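DNA polymerase (Bacillus phage phi29, PDB 2PY5) replicates the phage genome from a protein primer, displacing the non-template strand as it synthesises DNA with high processivity, and proofreads with a 3'-5' exonuclease. Local coordinates at residues T15-R23 with V561-D569; L44-L52 with F69-F79. The protein carries 2 engineered substitutions. All blocks are in the same frame, centred on the assembly; numbering follows the deposited sequence.

Contact 1: T15-R23 with V561-D569; sequences TTTKVEDCR and VPGGVVLVD. With nucleotides of chain A.
Cys22 turns SG anti to its backbone N (chi1 177°), and Val566 holds CG2 anti to its carbonyl carbon, which brings the sulfur and the methyl together at 3.7 Å. Val561 CG2 packs against both SG and CB of Cys22, the latter at 3.4 Å, tighter than usual for two carbons. The side chain of Val19 crosses those of Val566 and Val568 at about a right angle, CG1 lying 4.0 Å from Val568 CG2. Waters, not direct hydrogen bonds, join the segments: one accepts from Thr15 OG1 and donates to Thr16 O and Val565 O, another links Thr17 O with Leu567 O. The backbone N-H of Thr15, which stabilises the frayed primer terminus in proofreading, donates to O3' of DT7 of chain A (N to O3' 3.0 Å), and Leu567 CD1 lies 3.7 Å from both N1 of DT7 and C2 of DT6 of chain A. Thr15, Thr17 and Leu567 thus line the DNA side, the valine and cysteine cluster lying away from it. Residues 15-23 run from strand 8-15 through a type I turn (Lys18 to Asp21) toward strand 24-31; strand 564-573 pairs with strand 551-561 in a C-terminal hairpin, and helix 63-76 touches both segments through Phe69 and Ala68.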
loop_
_atom_site.group_PDB
_atom_site.type_symbol
_atom_site.label_atom_id
_atom_site.label_comp_id
_atom_site.label_asym_id
_atom_site.label_seq_id
_atom_site.Cartn_x
_atom_site.Cartn_y
_atom_site.Cartn_z
ATOM N N THR F 15 15.099 18.086 -9.990
ATOM C CA THR F 15 16.453 17.560 -10.054
ATOM C C THR F 15 16.865 17.247 -11.495
ATOM O O THR F 15 16.029 17.004 -12.353
ATOM C CB THR F 15 16.575 16.289 -9.191
ATOM O OG1 THR F 15 15.687 15.292 -9.712
ATOM C CG2 THR F 15 16.201 16.571 -7.730
ATOM N N THR F 16 18.167 17.291 -11.762
ATOM C CA THR F 16 18.672 16.913 -13.058
ATOM C C THR F 16 18.669 15.397 -13.203
ATOM O O THR F 16 18.615 14.672 -12.200
ATOM C CB THR F 16 20.069 17.479 -13.296
ATOM O OG1 THR F 16 20.987 16.923 -12.358
ATOM C CG2 THR F 16 20.057 18.989 -13.159
ATOM N N THR F 17 18.739 14.924 -14.446
ATOM C CA THR F 17 18.424 13.531 -14.746
ATOM C C THR F 17 19.561 12.810 -15.455
ATOM O O THR F 17 19.344 11.816 -16.132
ATOM C CB THR F 17 17.113 13.449 -15.548
ATOM O OG1 THR F 17 17.298 13.991 -16.858
ATOM C CG2 THR F 17 16.000 14.218 -14.815
ATOM N N LYS F 18 20.779 13.306 -15.255
ATOM C CA LYS F 18 21.985 12.716 -15.834
ATOM C C LYS F 18 22.751 11.973 -14.747
ATOM O O LYS F 18 23.082 12.555 -13.715
ATOM C CB LYS F 18 22.876 13.812 -16.383
ATOM C CG LYS F 18 22.238 14.696 -17.431
ATOM C CD LYS F 18 23.122 15.916 -17.654
ATOM C CE LYS F 18 22.676 16.752 -18.834
ATOM N NZ LYS F 18 23.658 17.845 -19.123
ATOM N N VAL F 19 23.038 10.691 -14.971
ATOM C CA VAL F 19 23.802 9.905 -13.983
ATOM C C VAL F 19 25.168 10.533 -13.646
ATOM O O VAL F 19 25.660 10.395 -12.521
ATOM C CB VAL F 19 23.967 8.422 -14.410
ATOM C CG1 VAL F 19 22.613 7.733 -14.444
ATOM C CG2 VAL F 19 24.656 8.305 -15.755
ATOM N N GLU F 20 25.753 11.259 -14.606
ATOM C CA GLU F 20 27.068 11.903 -14.414
ATOM C C GLU F 20 26.940 13.313 -13.844
ATOM O O GLU F 20 27.946 13.958 -13.556
ATOM C CB GLU F 20 27.865 11.981 -15.730
ATOM C CG GLU F 20 27.321 11.149 -16.854
ATOM C CD GLU F 20 26.113 11.795 -17.516
ATOM O OE1 GLU F 20 25.024 11.204 -17.456
ATOM O OE2 GLU F 20 26.259 12.904 -18.081
ATOM N N ASP F 21 25.713 13.798 -13.670
ATOM C CA ASP F 21 25.510 15.169 -13.217
ATOM C C ASP F 21 24.135 15.323 -12.582
ATOM O O ASP F 21 23.202 15.895 -13.167
ATOM C CB ASP F 21 25.679 16.133 -14.383
ATOM C CG ASP F 21 25.635 17.575 -13.960
ATOM O OD1 ASP F 21 25.575 18.430 -14.861
ATOM O OD2 ASP F 21 25.648 17.857 -12.742
ATOM N N CYS F 22 24.028 14.767 -11.383
ATOM C CA CYS F 22 22.782 14.667 -10.658
ATOM C C CYS F 22 22.770 15.649 -9.502
ATOM O O CYS F 22 23.581 15.545 -8.572
ATOM C CB CYS F 22 22.627 13.241 -10.151
ATOM S SG CYS F 22 21.191 12.936 -9.154
ATOM N N ARG F 23 21.852 16.607 -9.573
ATOM C CA ARG F 23 21.772 17.661 -8.578
ATOM C C ARG F 23 20.404 18.325 -8.569
ATOM O O ARG F 23 19.664 18.264 -9.527
ATOM C CB ARG F 23 22.859 18.704 -8.845
ATOM C CG ARG F 23 22.829 19.267 -10.216
ATOM C CD ARG F 23 24.023 20.189 -10.529
ATOM N NE ARG F 23 24.196 20.201 -11.977
ATOM C CZ ARG F 23 23.435 20.870 -12.847
ATOM N NH1 ARG F 23 22.461 21.676 -12.454
ATOM N NH2 ARG F 23 23.651 20.719 -14.131
ATOM N N VAL F 561 23.416 7.660 -7.557
ATOM C CA VAL F 561 24.607 8.212 -8.174
ATOM C C VAL F 561 25.183 9.318 -7.261
ATOM O O VAL F 561 24.537 9.717 -6.286
ATOM C CB VAL F 561 24.255 8.794 -9.572
ATOM C CG1 VAL F 561 23.679 7.711 -10.467
ATOM C CG2 VAL F 561 23.245 9.958 -9.424
ATOM N N PRO F 562 26.400 9.815 -7.549
ATOM C CA PRO F 562 26.897 10.937 -6.766
ATOM C C PRO F 562 25.901 12.116 -6.817
ATOM O O PRO F 562 25.503 12.554 -7.897
ATOM C CB PRO F 562 28.245 11.266 -7.432
ATOM C CG PRO F 562 28.636 9.984 -8.070
ATOM C CD PRO F 562 27.383 9.372 -8.553
ATOM N N GLY F 563 25.473 12.563 -5.652
ATOM C CA GLY F 563 24.540 13.676 -5.541
ATOM C C GLY F 563 23.108 13.315 -5.230
ATOM O O GLY F 563 22.391 14.090 -4.618
ATOM N N GLY F 564 22.658 12.138 -5.649
ATOM C CA GLY F 564 21.301 11.746 -5.393
ATOM C C GLY F 564 20.851 10.555 -6.198
ATOM O O GLY F 564 21.621 9.632 -6.439
ATOM N N VAL F 565 19.618 10.613 -6.663
ATOM C CA VAL F 565 18.989 9.531 -7.415
ATOM C C VAL F 565 18.623 10.053 -8.802
ATOM O O VAL F 565 18.018 11.116 -8.914
ATOM C CB VAL F 565 17.704 8.985 -6.730
ATOM C CG1 VAL F 565 16.871 8.117 -7.699
ATOM C CG2 VAL F 565 18.066 8.188 -5.490
ATOM N N VAL F 566 18.979 9.287 -9.831
ATOM C CA VAL F 566 18.452 9.499 -11.180
ATOM C C VAL F 566 17.460 8.395 -11.501
ATOM O O VAL F 566 17.721 7.223 -11.242
ATOM C CB VAL F 566 19.575 9.501 -12.234
ATOM C CG1 VAL F 566 18.997 9.518 -13.653
ATOM C CG2 VAL F 566 20.474 10.679 -12.002
ATOM N N LEU F 567 16.325 8.780 -12.070
ATOM C CA LEU F 567 15.324 7.848 -12.557
ATOM C C LEU F 567 15.673 7.567 -14.007
ATOM O O LEU F 567 15.509 8.431 -14.871
ATOM C CB LEU F 567 13.934 8.457 -12.433
ATOM C CG LEU F 567 13.513 8.717 -10.977
ATOM C CD1 LEU F 567 12.189 9.455 -10.901
ATOM C CD2 LEU F 567 13.429 7.385 -10.253
ATOM N N VAL F 568 16.252 6.396 -14.245
ATOM C CA VAL F 568 16.703 5.998 -15.578
ATOM C C VAL F 568 15.593 5.212 -16.239
ATOM O O VAL F 568 15.026 4.313 -15.619
ATOM C CB VAL F 568 17.957 5.109 -15.478
ATOM C CG1 VAL F 568 18.405 4.625 -16.854
ATOM C CG2 VAL F 568 19.081 5.857 -14.797
ATOM N N ASP F 569 15.275 5.547 -17.488
ATOM C CA ASP F 569 14.251 4.812 -18.224
ATOM C C ASP F 569 14.779 3.418 -18.524
ATOM O O ASP F 569 15.830 3.247 -19.142
ATOM C CB ASP F 569 13.825 5.537 -19.509
ATOM C CG ASP F 569 12.916 6.736 -19.237
ATOM O OD1 ASP F 569 12.250 6.774 -18.174
ATOM O OD2 ASP F 569 12.864 7.642 -20.096
ATOM P P DT A 7 8.341 14.960 -9.155
ATOM O OP1 DT A 7 8.038 16.341 -8.750
ATOM O OP2 DT A 7 7.458 14.258 -10.108
ATOM O "O5'" DT A 7 9.801 14.871 -9.800
ATOM C "C5'" DT A 7 10.947 15.337 -9.103
ATOM C "C4'" DT A 7 12.155 15.135 -10.000
ATOM O "O4'" DT A 7 12.276 13.737 -10.328
ATOM C "C3'" DT A 7 12.109 15.840 -11.357
ATOM O "O3'" DT A 7 12.565 17.198 -11.293
ATOM C "C2'" DT A 7 13.087 14.986 -12.152
ATOM C "C1'" DT A 7 12.837 13.587 -11.619
ATOM N N1 DT A 7 11.910 12.756 -12.471
ATOM C C2 DT A 7 12.465 12.075 -13.525
ATOM O O2 DT A 7 13.650 12.119 -13.801
ATOM N N3 DT A 7 11.584 11.328 -14.257
ATOM C C4 DT A 7 10.227 11.195 -14.040
ATOM O O4 DT A 7 9.524 10.489 -14.772
ATOM C C5 DT A 7 9.704 11.934 -12.919
ATOM C C7 DT A 7 8.243 11.857 -12.591
ATOM C C6 DT A 7 10.553 12.674 -12.186
ATOM P P DT A 6 4.402 11.277 -7.079
ATOM O OP1 DT A 6 3.776 12.425 -6.434
ATOM O OP2 DT A 6 4.042 10.881 -8.445
ATOM O "O5'" DT A 6 5.985 11.539 -7.178
ATOM C "C5'" DT A 6 6.671 12.205 -6.130
ATOM C "C4'" DT A 6 8.146 12.148 -6.453
ATOM O "O4'" DT A 6 8.609 10.788 -6.488
ATOM C "C3'" DT A 6 8.481 12.706 -7.831
ATOM O "O3'" DT A 6 8.592 14.127 -7.804
ATOM C "C2'" DT A 6 9.789 11.994 -8.151
ATOM C "C1'" DT A 6 9.699 10.679 -7.385
ATOM N N1 DT A 6 9.430 9.486 -8.241
ATOM C C2 DT A 6 10.167 8.351 -8.013
ATOM O O2 DT A 6 11.025 8.262 -7.158
ATOM N N3 DT A 6 9.857 7.306 -8.849
ATOM C C4 DT A 6 8.895 7.287 -9.846
ATOM O O4 DT A 6 8.698 6.284 -10.528
ATOM C C5 DT A 6 8.140 8.503 -10.006
ATOM C C7 DT A 6 7.076 8.603 -11.047
ATOM C C6 DT A 6 8.440 9.542 -9.202
HETATM O O HOH W 1 17.068 13.116 -10.599
HETATM O O HOH W 2 17.164 9.936 -16.834
HETATM O O HOH W 3 26.127 13.017 -10.364
#

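Contact 2: L44-L52 with F69-F79; sequences LDEFMAWVL and FIINWLERNGF. With EDO (1,2-ethanediol), chain P.
The indole of Trp73 is sandwiched between Met48 CB, over the centre of one face, and Asn77 ND2, offset toward the rim of the other, with Asp45 OD1 in plane at its edge. In the exonuclease domain, Trp73 of helix 63-76 inserts as a knob into a hole formed by Leu44, Asp45, Met48 and Leu52 of helix 44-54. The local axes are 11.2 Å apart and cross at -82°. Met48 CB makes a CH-pi contact 3.5 Å from the centroid of the six-membered ring of Trp73. Bends at chi2 and chi3 of Met48 then fold its chain back over the indole, bringing CE within 3.6 Å of Trp73 CE3; SD makes an oblique Met-aromatic contact. The same methyl, CE, also touches Ile70 CG2 and Leu74 CD2. Leu44 CD2 packs on Trp73 CB at 3.9 Å. Near the C-terminal end of helix 44-54, Leu52 CD2 meets Phe79 CZ at 3.8 Å, and Leu74 CD2 lies over a face of that phenyl ring. Asn77 ND2 donates a hydrogen bond to Trp73 O (2.9 Å), which also accepts from Arg76 N on the opposite face of its carbonyl plane. A water spans Asn77 ND2 and Asp45 OD1, while Asp45 OD2 accepts from a 1,2-ethanediol, probably from the crystallisation liquor. Trp73 NE1 donates to Asp45 OD1 at 2.9 Å with an N-H...O angle of 161°, the carboxylate and indole planes 68° apart.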
loop_
_atom_site.group_PDB
_atom_site.type_symbol
_atom_site.label_atom_id
_atom_site.label_comp_id
_atom_site.label_asym_id
_atom_site.label_seq_id
_atom_site.Cartn_x
_atom_site.Cartn_y
_atom_site.Cartn_z
ATOM N N LEU F 44 20.577 24.117 -3.671
ATOM C CA LEU F 44 20.452 23.224 -2.518
ATOM C C LEU F 44 21.192 23.788 -1.317
ATOM O O LEU F 44 20.719 23.662 -0.187
ATOM C CB LEU F 44 20.956 21.806 -2.830
ATOM C CG LEU F 44 20.783 20.759 -1.728
ATOM C CD1 LEU F 44 19.304 20.683 -1.253
ATOM C CD2 LEU F 44 21.227 19.375 -2.173
ATOM N N ASP F 45 22.347 24.404 -1.536
ATOM C CA ASP F 45 23.083 25.023 -0.438
ATOM C C ASP F 45 22.212 26.036 0.292
ATOM O O ASP F 45 22.190 26.069 1.508
ATOM C CB ASP F 45 24.332 25.740 -0.945
ATOM C CG ASP F 45 25.493 24.804 -1.266
ATOM O OD1 ASP F 45 25.503 23.645 -0.812
ATOM O OD2 ASP F 45 26.455 25.266 -1.945
ATOM N N GLU F 46 21.511 26.862 -0.473
ATOM C CA GLU F 46 20.624 27.858 0.096
ATOM C C GLU F 46 19.499 27.186 0.887
ATOM O O GLU F 46 19.181 27.615 2.008
ATOM C CB GLU F 46 20.036 28.701 -1.020
ATOM C CG GLU F 46 19.239 29.868 -0.546
ATOM C CD GLU F 46 18.850 30.755 -1.691
ATOM O OE1 GLU F 46 17.822 30.466 -2.341
ATOM O OE2 GLU F 46 19.599 31.731 -1.961
ATOM N N PHE F 47 18.901 26.157 0.290
ATOM C CA PHE F 47 17.797 25.425 0.937
ATOM C C PHE F 47 18.274 24.831 2.263
ATOM O O PHE F 47 17.615 24.966 3.309
ATOM C CB PHE F 47 17.298 24.296 0.041
ATOM C CG PHE F 47 16.205 23.459 0.690
ATOM C CD1 PHE F 47 14.906 23.971 0.785
ATOM C CD2 PHE F 47 16.460 22.189 1.191
ATOM C CE1 PHE F 47 13.889 23.233 1.402
ATOM C CE2 PHE F 47 15.438 21.445 1.793
ATOM C CZ PHE F 47 14.155 21.983 1.888
ATOM N N MET F 48 19.408 24.150 2.216
ATOM C CA MET F 48 19.905 23.445 3.404
ATOM C C MET F 48 20.331 24.419 4.526
ATOM O O MET F 48 20.188 24.108 5.714
ATOM C CB MET F 48 21.050 22.492 3.042
ATOM C CG MET F 48 20.582 21.336 2.197
ATOM S SD MET F 48 19.296 20.310 2.968
ATOM C CE MET F 48 20.134 19.709 4.454
ATOM N N ALA F 49 20.867 25.584 4.176
ATOM C CA ALA F 49 21.143 26.600 5.188
ATOM C C ALA F 49 19.851 26.947 5.949
ATOM O O ALA F 49 19.868 27.074 7.164
ATOM C CB ALA F 49 21.767 27.862 4.550
ATOM N N TRP F 50 18.748 27.073 5.214
ATOM C CA TRP F 50 17.438 27.330 5.793
ATOM C C TRP F 50 16.994 26.144 6.671
ATOM O O TRP F 50 16.549 26.341 7.823
ATOM C CB TRP F 50 16.421 27.623 4.679
ATOM C CG TRP F 50 15.001 27.683 5.162
ATOM C CD1 TRP F 50 14.387 28.745 5.768
ATOM C CD2 TRP F 50 14.017 26.640 5.080
ATOM N NE1 TRP F 50 13.088 28.419 6.075
ATOM C CE2 TRP F 50 12.832 27.143 5.660
ATOM C CE3 TRP F 50 14.017 25.332 4.566
ATOM C CZ2 TRP F 50 11.669 26.381 5.755
ATOM C CZ3 TRP F 50 12.851 24.575 4.660
ATOM C CH2 TRP F 50 11.687 25.116 5.240
ATOM N N VAL F 51 17.137 24.934 6.143
ATOM C CA VAL F 51 16.808 23.715 6.901
ATOM C C VAL F 51 17.514 23.729 8.261
ATOM O O VAL F 51 16.909 23.405 9.285
ATOM C CB VAL F 51 17.220 22.429 6.148
ATOM C CG1 VAL F 51 17.078 21.187 7.051
ATOM C CG2 VAL F 51 16.433 22.269 4.848
ATOM N N LEU F 52 18.787 24.114 8.283
ATOM C CA LEU F 52 19.561 24.007 9.510
ATOM C C LEU F 52 19.123 25.011 10.551
ATOM O O LEU F 52 19.280 24.764 11.746
ATOM C CB LEU F 52 21.048 24.105 9.251
ATOM C CG LEU F 52 21.684 23.025 8.390
ATOM C CD1 LEU F 52 23.209 23.223 8.321
ATOM C CD2 LEU F 52 21.341 21.621 8.847
ATOM N N PHE F 69 19.015 13.271 -2.013
ATOM C CA PHE F 69 19.701 14.528 -2.260
ATOM C C PHE F 69 20.128 15.195 -0.958
ATOM O O PHE F 69 21.244 15.720 -0.851
ATOM C CB PHE F 69 18.856 15.460 -3.140
ATOM C CG PHE F 69 18.677 14.947 -4.533
ATOM C CD1 PHE F 69 17.707 13.982 -4.830
ATOM C CD2 PHE F 69 19.499 15.384 -5.562
ATOM C CE1 PHE F 69 17.581 13.484 -6.131
ATOM C CE2 PHE F 69 19.337 14.899 -6.829
ATOM C CZ PHE F 69 18.376 13.966 -7.113
ATOM N N ILE F 70 19.245 15.147 0.046
ATOM C CA ILE F 70 19.509 15.725 1.349
ATOM C C ILE F 70 20.667 15.028 2.038
ATOM O O ILE F 70 21.565 15.677 2.563
ATOM C CB ILE F 70 18.222 15.666 2.214
ATOM C CG1 ILE F 70 17.174 16.631 1.672
ATOM C CG2 ILE F 70 18.500 15.954 3.687
ATOM C CD1 ILE F 70 15.801 16.386 2.197
ATOM N N ILE F 71 20.660 13.695 2.030
ATOM C CA ILE F 71 21.732 12.930 2.682
ATOM C C ILE F 71 23.074 13.108 1.950
ATOM O O ILE F 71 24.119 13.247 2.598
ATOM C CB ILE F 71 21.346 11.460 2.924
ATOM C CG1 ILE F 71 20.174 11.398 3.909
ATOM C CG2 ILE F 71 22.522 10.691 3.538
ATOM C CD1 ILE F 71 19.676 9.988 4.172
ATOM N N ASN F 72 23.044 13.098 0.615
ATOM C CA ASN F 72 24.247 13.422 -0.151
ATOM C C ASN F 72 24.831 14.772 0.286
ATOM O O ASN F 72 26.035 14.923 0.408
ATOM C CB ASN F 72 23.954 13.438 -1.657
ATOM C CG ASN F 72 24.125 12.071 -2.302
ATOM O OD1 ASN F 72 23.163 11.269 -2.372
ATOM N ND2 ASN F 72 25.319 11.779 -2.738
ATOM N N TRP F 73 23.977 15.759 0.531
ATOM C CA TRP F 73 24.463 17.072 0.968
ATOM C C TRP F 73 25.035 16.997 2.384
ATOM O O TRP F 73 26.132 17.479 2.641
ATOM C CB TRP F 73 23.346 18.116 0.908
ATOM C CG TRP F 73 23.793 19.522 1.221
ATOM C CD1 TRP F 73 24.166 20.479 0.318
ATOM C CD2 TRP F 73 23.925 20.130 2.520
ATOM N NE1 TRP F 73 24.521 21.625 0.960
ATOM C CE2 TRP F 73 24.385 21.451 2.311
ATOM C CE3 TRP F 73 23.701 19.695 3.828
ATOM C CZ2 TRP F 73 24.625 22.334 3.362
ATOM C CZ3 TRP F 73 23.924 20.566 4.869
ATOM C CH2 TRP F 73 24.405 21.875 4.632
ATOM N N LEU F 74 24.288 16.362 3.294
ATOM C CA LEU F 74 24.702 16.281 4.679
ATOM C C LEU F 74 26.102 15.693 4.777
ATOM O O LEU F 74 26.950 16.237 5.451
ATOM C CB LEU F 74 23.696 15.464 5.512
ATOM C CG LEU F 74 22.357 16.147 5.756
ATOM C CD1 LEU F 74 21.338 15.122 6.229
ATOM C CD2 LEU F 74 22.483 17.265 6.789
ATOM N N GLU F 75 26.327 14.588 4.059
ATOM C CA GLU F 75 27.602 13.864 4.090
ATOM C C GLU F 75 28.773 14.678 3.556
ATOM O O GLU F 75 29.915 14.398 3.913
ATOM C CB GLU F 75 27.468 12.557 3.306
ATOM C CG GLU F 75 26.580 11.522 4.017
ATOM C CD GLU F 75 27.293 10.826 5.155
ATOM O OE1 GLU F 75 28.540 10.686 5.088
ATOM O OE2 GLU F 75 26.617 10.382 6.114
ATOM N N ARG F 76 28.498 15.665 2.700
ATOM C CA ARG F 76 29.550 16.522 2.146
ATOM C C ARG F 76 29.710 17.853 2.872
ATOM O O ARG F 76 30.595 18.647 2.544
ATOM C CB ARG F 76 29.270 16.774 0.669
ATOM C CG ARG F 76 29.437 15.540 -0.208
ATOM C CD ARG F 76 28.964 15.843 -1.589
ATOM N NE ARG F 76 29.277 14.775 -2.542
ATOM C CZ ARG F 76 28.550 13.665 -2.669
ATOM N NH1 ARG F 76 27.484 13.452 -1.923
ATOM N NH2 ARG F 76 28.896 12.756 -3.563
ATOM N N ASN F 77 28.868 18.093 3.861
ATOM C CA ASN F 77 28.795 19.380 4.514
ATOM C C ASN F 77 28.892 19.257 6.029
ATOM O O ASN F 77 28.352 20.093 6.770
ATOM C CB ASN F 77 27.540 20.111 4.071
ATOM C CG ASN F 77 27.690 20.711 2.685
ATOM O OD1 ASN F 77 28.191 21.839 2.537
ATOM N ND2 ASN F 77 27.285 19.959 1.664
ATOM N N GLY F 78 29.598 18.218 6.472
ATOM C CA GLY F 78 30.041 18.108 7.855
ATOM C C GLY F 78 29.134 17.343 8.800
ATOM O O GLY F 78 29.344 17.382 10.015
ATOM N N PHE F 79 28.140 16.640 8.249
ATOM C CA PHE F 79 27.216 15.843 9.058
ATOM C C PHE F 79 27.449 14.364 8.829
ATOM O O PHE F 79 27.533 13.922 7.690
ATOM C CB PHE F 79 25.756 16.171 8.726
ATOM C CG PHE F 79 25.329 17.528 9.170
ATOM C CD1 PHE F 79 25.650 18.648 8.422
ATOM C CD2 PHE F 79 24.631 17.702 10.354
ATOM C CE1 PHE F 79 25.279 19.906 8.829
ATOM C CE2 PHE F 79 24.253 18.955 10.764
ATOM C CZ PHE F 79 24.576 20.061 10.006
HETATM C C1 EDO P . 25.047 28.890 -2.497
HETATM O O1 EDO P . 23.725 29.353 -2.789
HETATM C C2 EDO P . 25.534 27.929 -3.575
HETATM O O2 EDO P . 26.849 27.435 -3.264
HETATM O O HOH W 4 27.286 21.179 -1.142
#

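In the fold
Contact 2 is nested along the chain inside the long loop closed by contact 1, which brings residues 561-569, near the C-terminus, back to the exonuclease domain. Their centres are about 17 Å apart, on the same side of the centre of the chain, and the two meet at helix 63-76: Phe69 CZ packs 3.4 Å from Val565 O. Residues 15-23 leave strand 8-15 of the eight-stranded mixed sheet, and Leu44, Phe47, Phe69 and Ile70 of contact 2 pack on that same strand. Helix 63-76 therefore stands between helix 44-54 and the C-terminal hairpin, and its Phe69, which interacts with the terminal protein, lies beside the proofreading residue Thr15.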